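PDB 7KSF: Protease/Reverse transcriptase/ribonuclease H from Eastern chimpanzee simian foamy virus, which joins aspartic protease, reverse transcriptase and ribonuclease H domains of a foamy virus, which probably serve polyprotein cleavage and the copying of the RNA genome into DNA. Local coordinates for residues L94-Q106 / F127-Q140. The protein carries 1 engineered substitution. Numbering follows the deposited sequence.
Sequences LQLTILVPLQEYQ and FVKYDNLWQHWENQ
The indole of W137 lies between L96 and L99, and this sandwich illustrates how a single beta bridge can be accompanied by the packing of one large side chain. Backbone N of L96 sits over one face of the indole, where CB of L96 also meets CG of W137 at 3.9 Å; CD1 of L99 covers the opposite face. With CG anti to its carbonyl carbon (chi1 -55°), W137 turns its ring into this slot, and the amide end of Q95 meets the far rim, its plane steeply inclined to the indole.

Beside this slot, L99 and W137 form a non-hydrogen-bonded antiparallel pair. It is framed by two nearly straight bonds, E138 N to I98 O and V100 N to H136 O, each 2.8 Å. The extended E138 side chain runs across I98, with CG 3.7 Å from CG1 of V100, while its carboxylate forms a salt bridge with R207. Within 127-140, OE1 of Q140 accepts from both H136 N and W137 N, bracing the turn from W137 to Q140.

Further along, CD2 of L102 approaches the H136 imidazole, whose NE2 donates to D131 O. At the far end the Q106 amide stacks on F127, the planes 10° apart, with CG of Q106 3.6 Å from the ring centroid. W134 NE1 donates to F127 O, and its indole meets F330 edge-to-face.

Helices 102-112 and 117-129 thus form an excursion whose entering and leaving chains are tied by an isolated antiparallel beta bridge, set against the reverse transcriptase domain.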
ATOM      1  N   LEU A  94      12.298  26.389   9.606  1.00 78.11           N
ATOM      2  CA  LEU A  94      11.352  25.673  10.445  1.00 77.98           C
ATOM      3  C   LEU A  94      12.037  24.484  11.107  1.00 73.32           C
ATOM      4  O   LEU A  94      12.805  23.758  10.475  1.00 72.56           O
ATOM      5  CB  LEU A  94      10.156  25.204   9.621  1.00 77.72           C
ATOM      6  CG  LEU A  94       9.151  24.309  10.342  1.00 72.36           C
ATOM      7  CD1 LEU A  94       8.520  25.024  11.528  1.00 72.51           C
ATOM      8  CD2 LEU A  94       8.086  23.846   9.370  1.00 84.43           C
ATOM      9  N   GLN A  95      11.763  24.298  12.396  1.00 72.15           N
ATOM     10  CA  GLN A  95      12.358  23.218  13.177  1.00 69.69           C
ATOM     11  C   GLN A  95      11.257  22.560  13.994  1.00 67.68           C
ATOM     12  O   GLN A  95      10.744  23.158  14.945  1.00 68.33           O
ATOM     13  CB  GLN A  95      13.476  23.739  14.085  1.00 88.96           C
ATOM     14  CG  GLN A  95      14.684  24.305  13.346  1.00103.21           C
ATOM     15  CD  GLN A  95      15.777  23.278  13.123  1.00 96.94           C
ATOM     16  OE1 GLN A  95      16.012  22.408  13.963  1.00 95.90           O
ATOM     17  NE2 GLN A  95      16.456  23.368  11.980  1.00 75.63           N
ATOM     18  N   LEU A  96      10.896  21.336  13.630  1.00 65.61           N
ATOM     19  CA  LEU A  96       9.860  20.595  14.324  1.00 69.16           C
ATOM     20  C   LEU A  96      10.556  19.477  15.099  1.00 62.40           C
ATOM     21  O   LEU A  96      11.784  19.474  15.245  1.00 76.84           O
ATOM     22  CB  LEU A  96       8.936  19.934  13.299  1.00 74.39           C
ATOM     23  CG  LEU A  96       8.087  20.905  12.468  1.00 62.59           C
ATOM     24  CD1 LEU A  96       7.294  20.135  11.438  1.00 60.22           C
ATOM     25  CD2 LEU A  96       7.164  21.713  13.363  1.00 62.71           C
ATOM     26  N   THR A  97       9.747  18.429  15.604  1.00 63.17           N
ATOM     27  CA  THR A  97      10.203  17.532  16.659  1.00 60.55           C
ATOM     28  C   THR A  97      11.144  16.459  16.125  1.00 59.34           C
ATOM     29  O   THR A  97      12.316  16.405  16.508  1.00 76.16           O
ATOM     30  CB  THR A  97       9.004  16.890  17.351  1.00 73.41           C
ATOM     31  OG1 THR A  97       8.072  17.912  17.737  1.00 79.00           O
ATOM     32  CG2 THR A  97       9.459  16.140  18.590  1.00 61.08           C
ATOM     33  N   ILE A  98      10.649  15.593  15.248  1.00 60.96           N
ATOM     34  CA  ILE A  98      11.378  14.412  14.799  1.00 59.79           C
ATOM     35  C   ILE A  98      11.781  14.599  13.345  1.00 63.94           C
ATOM     36  O   ILE A  98      10.954  14.969  12.504  1.00 70.46           O
ATOM     37  CB  ILE A  98      10.539  13.136  14.972  1.00 60.03           C
ATOM     38  CG1 ILE A  98      10.188  12.917  16.442  1.00 66.16           C
ATOM     39  CG2 ILE A  98      11.279  11.931  14.408  1.00 60.32           C
ATOM     40  CD1 ILE A  98       9.326  11.704  16.677  1.00 87.34           C
ATOM     41  N   LEU A  99      13.047  14.327  13.049  1.00 58.81           N
ATOM     42  CA  LEU A  99      13.554  14.343  11.686  1.00 57.94           C
ATOM     43  C   LEU A  99      13.410  12.951  11.086  1.00 57.53           C
ATOM     44  O   LEU A  99      13.821  11.960  11.698  1.00 58.45           O
ATOM     45  CB  LEU A  99      15.014  14.790  11.679  1.00 58.56           C
ATOM     46  CG  LEU A  99      15.734  14.937  10.343  1.00 63.50           C
ATOM     47  CD1 LEU A  99      15.126  16.062   9.522  1.00 57.71           C
ATOM     48  CD2 LEU A  99      17.204  15.195  10.607  1.00 88.44           C
ATOM     49  N   VAL A 100      12.818  12.875   9.897  1.00 67.11           N
ATOM     50  CA  VAL A 100      12.552  11.587   9.262  1.00 65.16           C
ATOM     51  C   VAL A 100      13.863  11.021   8.724  1.00 66.71           C
ATOM     52  O   VAL A 100      14.793  11.787   8.426  1.00 72.33           O
ATOM     53  CB  VAL A 100      11.495  11.717   8.149  1.00 61.66           C
ATOM     54  CG1 VAL A 100      10.323  12.568   8.622  1.00 57.14           C
ATOM     55  CG2 VAL A 100      12.103  12.291   6.879  1.00 59.30           C
ATOM     56  N   PRO A 101      14.002   9.702   8.611  1.00 58.94           N
ATOM     57  CA  PRO A 101      15.213   9.141   7.996  1.00 60.16           C
ATOM     58  C   PRO A 101      15.218   9.330   6.488  1.00 61.20           C
ATOM     59  O   PRO A 101      14.967   8.391   5.727  1.00 61.82           O
ATOM     60  CB  PRO A 101      15.148   7.658   8.378  1.00 63.67           C
ATOM     61  CG  PRO A 101      13.694   7.389   8.568  1.00 60.70           C
ATOM     62  CD  PRO A 101      13.109   8.651   9.135  1.00 59.68           C
ATOM     63  N   LEU A 102      15.512  10.551   6.044  1.00 60.63           N
ATOM     64  CA  LEU A 102      15.390  10.865   4.624  1.00 61.19           C
ATOM     65  C   LEU A 102      16.453  10.161   3.788  1.00 63.38           C
ATOM     66  O   LEU A 102      16.217   9.877   2.608  1.00 63.57           O
ATOM     67  CB  LEU A 102      15.454  12.374   4.417  1.00 59.94           C
ATOM     68  CG  LEU A 102      15.227  12.885   2.993  1.00 58.93           C
ATOM     69  CD1 LEU A 102      13.891  12.405   2.447  1.00 60.02           C
ATOM     70  CD2 LEU A 102      15.302  14.397   2.962  1.00 56.46           C
ATOM     71  N   GLN A 103      17.616   9.866   4.372  1.00 74.39           N
ATOM     72  CA  GLN A 103      18.673   9.202   3.614  1.00 70.63           C
ATOM     73  C   GLN A 103      18.377   7.725   3.408  1.00 73.24           C
ATOM     74  O   GLN A 103      18.712   7.163   2.360  1.00 72.38           O
ATOM     75  CB  GLN A 103      20.022   9.387   4.309  1.00 77.18           C
ATOM     76  CG  GLN A 103      20.611  10.775   4.127  1.00 95.74           C
ATOM     77  CD  GLN A 103      20.763  11.160   2.663  1.00 74.32           C
ATOM     78  OE1 GLN A 103      20.918  10.304   1.792  1.00 69.17           O
ATOM     79  NE2 GLN A 103      20.717  12.460   2.387  1.00 81.92           N
ATOM     80  N   GLU A 104      17.755   7.075   4.391  1.00 66.27           N
ATOM     81  CA  GLU A 104      17.334   5.695   4.174  1.00 67.25           C
ATOM     82  C   GLU A 104      16.209   5.621   3.150  1.00 69.28           C
ATOM     83  O   GLU A 104      16.106   4.630   2.419  1.00 82.04           O
ATOM     84  CB  GLU A 104      16.906   5.063   5.495  1.00 68.40           C
ATOM     85  CG  GLU A 104      17.999   5.035   6.549  1.00 96.83           C
ATOM     86  CD  GLU A 104      17.506   4.482   7.867  1.00108.41           C
ATOM     87  OE1 GLU A 104      16.333   4.060   7.926  1.00 99.97           O
ATOM     88  OE2 GLU A 104      18.285   4.471   8.843  1.00108.38           O
ATOM     89  N   TYR A 105      15.370   6.656   3.075  1.00 68.73           N
ATOM     90  CA  TYR A 105      14.312   6.678   2.075  1.00 64.06           C
ATOM     91  C   TYR A 105      14.893   6.806   0.670  1.00 64.94           C
ATOM     92  O   TYR A 105      14.533   6.041  -0.230  1.00 67.82           O
ATOM     93  CB  TYR A 105      13.331   7.816   2.359  1.00 62.54           C
ATOM     94  CG  TYR A 105      12.610   7.725   3.687  1.00 61.17           C
ATOM     95  CD1 TYR A 105      12.394   6.500   4.304  1.00 60.86           C
ATOM     96  CD2 TYR A 105      12.139   8.868   4.322  1.00 60.31           C
ATOM     97  CE1 TYR A 105      11.735   6.420   5.513  1.00 60.62           C
ATOM     98  CE2 TYR A 105      11.481   8.795   5.528  1.00 60.14           C
ATOM     99  CZ  TYR A 105      11.282   7.571   6.119  1.00 60.48           C
ATOM    100  OH  TYR A 105      10.626   7.492   7.325  1.00 60.91           O
ATOM    101  N   GLN A 106      15.800   7.766   0.470  1.00 65.18           N
ATOM    102  CA  GLN A 106      16.342   7.995  -0.866  1.00 65.05           C
ATOM    103  C   GLN A 106      17.192   6.820  -1.329  1.00 76.83           C
ATOM    104  O   GLN A 106      17.105   6.405  -2.492  1.00 71.04           O
ATOM    105  CB  GLN A 106      17.148   9.290  -0.890  1.00 64.33           C
ATOM    106  CG  GLN A 106      16.297  10.550  -0.774  1.00 70.19           C
ATOM    107  CD  GLN A 106      17.129  11.816  -0.803  1.00 62.39           C
ATOM    108  OE1 GLN A 106      18.357  11.763  -0.741  1.00 77.41           O
ATOM    109  NE2 GLN A 106      16.464  12.962  -0.898  1.00 60.95           N
ATOM    110  N   PHE A 127      17.242  14.728  -6.057  1.00 60.73           N
ATOM    111  CA  PHE A 127      16.992  14.733  -4.617  1.00 63.89           C
ATOM    112  C   PHE A 127      17.463  16.033  -3.982  1.00 64.80           C
ATOM    113  O   PHE A 127      16.855  16.521  -3.022  1.00 64.64           O
ATOM    114  CB  PHE A 127      17.684  13.549  -3.950  1.00 73.11           C
ATOM    115  CG  PHE A 127      17.005  12.230  -4.179  1.00 73.01           C
ATOM    116  CD1 PHE A 127      15.639  12.158  -4.399  1.00 68.06           C
ATOM    117  CD2 PHE A 127      17.741  11.056  -4.163  1.00 82.47           C
ATOM    118  CE1 PHE A 127      15.025  10.938  -4.605  1.00 70.14           C
ATOM    119  CE2 PHE A 127      17.133   9.837  -4.368  1.00 81.64           C
ATOM    120  CZ  PHE A 127      15.773   9.777  -4.588  1.00 71.96           C
ATOM    121  N   VAL A 128      18.541  16.608  -4.506  1.00 68.54           N
ATOM    122  CA  VAL A 128      19.158  17.782  -3.898  1.00 71.52           C
ATOM    123  C   VAL A 128      18.546  19.074  -4.422  1.00 59.67           C
ATOM    124  O   VAL A 128      18.272  19.995  -3.651  1.00 59.42           O
ATOM    125  CB  VAL A 128      20.682  17.749  -4.128  1.00 86.16           C
ATOM    126  CG1 VAL A 128      21.354  18.888  -3.384  1.00 75.50           C
ATOM    127  CG2 VAL A 128      21.255  16.405  -3.697  1.00 61.11           C
ATOM    128  N   LYS A 129      18.334  19.164  -5.738  1.00 59.67           N
ATOM    129  CA  LYS A 129      17.767  20.380  -6.315  1.00 63.82           C
ATOM    130  C   LYS A 129      16.378  20.666  -5.754  1.00 67.33           C
ATOM    131  O   LYS A 129      16.019  21.828  -5.526  1.00 69.98           O
ATOM    132  CB  LYS A 129      17.717  20.265  -7.840  1.00 59.23           C
ATOM    133  CG  LYS A 129      17.169  21.510  -8.529  1.00 63.09           C
ATOM    134  CD  LYS A 129      17.113  21.356 -10.043  1.00 76.78           C
ATOM    135  CE  LYS A 129      16.571  22.621 -10.703  1.00 59.46           C
ATOM    136  NZ  LYS A 129      16.484  22.518 -12.191  1.00 60.94           N
ATOM    137  N   TYR A 130      15.587  19.622  -5.523  1.00 65.75           N
ATOM    138  CA  TYR A 130      14.277  19.790  -4.909  1.00 56.74           C
ATOM    139  C   TYR A 130      14.268  19.172  -3.517  1.00 58.88           C
ATOM    140  O   TYR A 130      13.391  18.367  -3.184  1.00 53.09           O
ATOM    141  CB  TYR A 130      13.195  19.187  -5.805  1.00 59.05           C
ATOM    142  CG  TYR A 130      13.210  19.760  -7.202  1.00 59.85           C
ATOM    143  CD1 TYR A 130      13.803  19.070  -8.249  1.00 64.57           C
ATOM    144  CD2 TYR A 130      12.655  21.003  -7.467  1.00 60.95           C
ATOM    145  CE1 TYR A 130      13.828  19.599  -9.524  1.00 67.57           C
ATOM    146  CE2 TYR A 130      12.677  21.537  -8.741  1.00 62.31           C
ATOM    147  CZ  TYR A 130      13.263  20.828  -9.763  1.00 62.32           C
ATOM    148  OH  TYR A 130      13.286  21.358 -11.029  1.00 64.24           O
ATOM    149  N   ASP A 131      15.246  19.552  -2.697  1.00 53.62           N
ATOM    150  CA  ASP A 131      15.303  19.043  -1.332  1.00 56.53           C
ATOM    151  C   ASP A 131      14.164  19.601  -0.491  1.00 59.15           C
ATOM    152  O   ASP A 131      13.628  18.903   0.376  1.00 53.42           O
ATOM    153  CB  ASP A 131      16.653  19.375  -0.697  1.00 55.56           C
ATOM    154  CG  ASP A 131      16.830  18.729   0.666  1.00 53.63           C
ATOM    155  OD1 ASP A 131      16.642  17.499   0.782  1.00 53.83           O
ATOM    156  OD2 ASP A 131      17.160  19.454   1.628  1.00 53.29           O
ATOM    157  N   ASN A 132      13.775  20.853  -0.736  1.00 54.84           N
ATOM    158  CA  ASN A 132      12.678  21.473  -0.003  1.00 66.13           C
ATOM    159  C   ASN A 132      11.332  20.846  -0.324  1.00 65.36           C
ATOM    160  O   ASN A 132      10.356  21.112   0.386  1.00 56.82           O
ATOM    161  CB  ASN A 132      12.631  22.974  -0.301  1.00 62.48           C
ATOM    162  CG  ASN A 132      13.976  23.643  -0.121  1.00 57.38           C
ATOM    163  OD1 ASN A 132      14.820  23.166   0.640  1.00 57.40           O
ATOM    164  ND2 ASN A 132      14.186  24.752  -0.818  1.00 72.96           N
ATOM    165  N   LEU A 133      11.254  20.029  -1.372  1.00 59.87           N
ATOM    166  CA  LEU A 133      10.003  19.367  -1.719  1.00 54.96           C
ATOM    167  C   LEU A 133       9.747  18.150  -0.836  1.00 56.11           C
ATOM    168  O   LEU A 133       8.603  17.908  -0.431  1.00 59.77           O
ATOM    169  CB  LEU A 133      10.022  18.953  -3.189  1.00 57.00           C
ATOM    170  CG  LEU A 133       8.755  18.276  -3.703  1.00 58.56           C
ATOM    171  CD1 LEU A 133       7.580  19.225  -3.594  1.00 59.23           C
ATOM    172  CD2 LEU A 133       8.944  17.809  -5.133  1.00 59.32           C
ATOM    173  N   TRP A 134      10.785  17.381  -0.529  1.00 57.45           N
ATOM    174  CA  TRP A 134      10.618  16.182   0.272  1.00 57.54           C
ATOM    175  C   TRP A 134      10.267  16.541   1.711  1.00 48.54           C
ATOM    176  O   TRP A 134      10.565  17.640   2.192  1.00 58.32           O
ATOM    177  CB  TRP A 134      11.893  15.339   0.241  1.00 57.10           C
ATOM    178  CG  TRP A 134      12.623  15.418  -1.065  1.00 56.48           C
ATOM    179  CD1 TRP A 134      13.881  15.899  -1.271  1.00 56.98           C
ATOM    180  CD2 TRP A 134      12.132  15.019  -2.350  1.00 57.22           C
ATOM    181  NE1 TRP A 134      14.211  15.818  -2.605  1.00 58.15           N
ATOM    182  CE2 TRP A 134      13.150  15.280  -3.287  1.00 58.30           C
ATOM    183  CE3 TRP A 134      10.931  14.462  -2.799  1.00 57.21           C
ATOM    184  CZ2 TRP A 134      13.004  15.004  -4.645  1.00 58.36           C
ATOM    185  CZ3 TRP A 134      10.789  14.189  -4.143  1.00 58.15           C
ATOM    186  CH2 TRP A 134      11.820  14.458  -5.053  1.00 58.75           C
ATOM    187  N   GLN A 135       9.622  15.603   2.400  1.00 58.24           N
ATOM    188  CA  GLN A 135       9.292  15.801   3.803  1.00 53.47           C
ATOM    189  C   GLN A 135      10.517  15.482   4.650  1.00 53.19           C
ATOM    190  O   GLN A 135      11.042  14.364   4.597  1.00 54.94           O
ATOM    191  CB  GLN A 135       8.114  14.925   4.220  1.00 55.00           C
ATOM    192  CG  GLN A 135       7.520  15.327   5.558  1.00 54.97           C
ATOM    193  CD  GLN A 135       6.813  14.187   6.257  1.00 54.29           C
ATOM    194  OE1 GLN A 135       6.676  13.093   5.709  1.00 54.29           O
ATOM    195  NE2 GLN A 135       6.361  14.436   7.478  1.00 55.17           N
ATOM    196  N   HIS A 136      10.974  16.465   5.421  1.00 54.55           N
ATOM    197  CA  HIS A 136      12.113  16.291   6.311  1.00 53.89           C
ATOM    198  C   HIS A 136      11.707  16.015   7.750  1.00 53.39           C
ATOM    199  O   HIS A 136      12.323  15.172   8.409  1.00 55.72           O
ATOM    200  CB  HIS A 136      13.006  17.533   6.264  1.00 53.12           C
ATOM    201  CG  HIS A 136      13.539  17.843   4.901  1.00 53.35           C
ATOM    202  ND1 HIS A 136      14.817  17.509   4.511  1.00 52.81           N
ATOM    203  CD2 HIS A 136      12.964  18.450   3.835  1.00 53.14           C
ATOM    204  CE1 HIS A 136      15.009  17.900   3.264  1.00 52.68           C
ATOM    205  NE2 HIS A 136      13.902  18.475   2.831  1.00 54.40           N
ATOM    206  N   TRP A 137      10.691  16.706   8.257  1.00 55.48           N
ATOM    207  CA  TRP A 137      10.233  16.521   9.626  1.00 55.75           C
ATOM    208  C   TRP A 137       8.967  15.680   9.641  1.00 56.23           C
ATOM    209  O   TRP A 137       8.164  15.732   8.702  1.00 54.72           O
ATOM    210  CB  TRP A 137       9.965  17.865  10.305  1.00 57.61           C
ATOM    211  CG  TRP A 137      11.129  18.795  10.275  1.00 59.16           C
ATOM    212  CD1 TRP A 137      11.388  19.752   9.340  1.00 59.65           C
ATOM    213  CD2 TRP A 137      12.198  18.855  11.221  1.00 61.12           C
ATOM    214  NE1 TRP A 137      12.554  20.406   9.645  1.00 62.27           N
ATOM    215  CE2 TRP A 137      13.073  19.872  10.797  1.00 63.27           C
ATOM    216  CE3 TRP A 137      12.501  18.144  12.385  1.00 60.99           C
ATOM    217  CZ2 TRP A 137      14.231  20.200  11.497  1.00 76.12           C
ATOM    218  CZ3 TRP A 137      13.647  18.471  13.077  1.00 62.53           C
ATOM    219  CH2 TRP A 137      14.498  19.486  12.633  1.00 75.67           C
ATOM    220  N   GLU A 138       8.793  14.900  10.703  1.00 55.91           N
ATOM    221  CA  GLU A 138       7.524  14.220  10.903  1.00 56.68           C
ATOM    222  C   GLU A 138       6.430  15.248  11.167  1.00 60.31           C
ATOM    223  O   GLU A 138       6.665  16.276  11.810  1.00 64.69           O
ATOM    224  CB  GLU A 138       7.616  13.232  12.066  1.00 57.92           C
ATOM    225  CG  GLU A 138       8.532  12.041  11.812  1.00 62.41           C
ATOM    226  CD  GLU A 138       8.345  10.937  12.839  1.00 77.85           C
ATOM    227  OE1 GLU A 138       7.436  11.059  13.683  1.00 63.09           O
ATOM    228  OE2 GLU A 138       9.109   9.949  12.800  1.00 71.96           O
ATOM    229  N   ASN A 139       5.315  15.058  10.699  1.00 62.91           N
ATOM    230  CA  ASN A 139       4.151  15.940  10.811  1.00 55.89           C
ATOM    231  C   ASN A 139       4.378  17.285  10.128  1.00 55.73           C
ATOM    232  O   ASN A 139       3.649  18.249  10.388  1.00 56.59           O
ATOM    233  CB  ASN A 139       3.750  16.144  12.273  1.00 57.07           C
ATOM    234  CG  ASN A 139       3.723  14.847  13.049  1.00 57.12           C
ATOM    235  OD1 ASN A 139       4.318  14.736  14.119  1.00 58.31           O
ATOM    236  ND2 ASN A 139       3.041  13.847  12.503  1.00 59.57           N
ATOM    237  N   GLN A 140       5.383  17.364   9.262  1.00 56.58           N
ATOM    238  CA  GLN A 140       5.640  18.579   8.501  1.00 55.33           C
ATOM    239  C   GLN A 140       4.598  18.745   7.403  1.00 57.25           C
ATOM    240  O   GLN A 140       4.300  17.807   6.660  1.00 59.80           O
ATOM    241  CB  GLN A 140       7.042  18.528   7.895  1.00 55.75           C
ATOM    242  CG  GLN A 140       7.243  19.436   6.704  1.00 55.32           C
ATOM    243  CD  GLN A 140       8.594  19.234   6.054  1.00 54.85           C
ATOM    244  OE1 GLN A 140       9.381  18.387   6.479  1.00 54.50           O
ATOM    245  NE2 GLN A 140       8.869  20.011   5.015  1.00 54.53           N
TER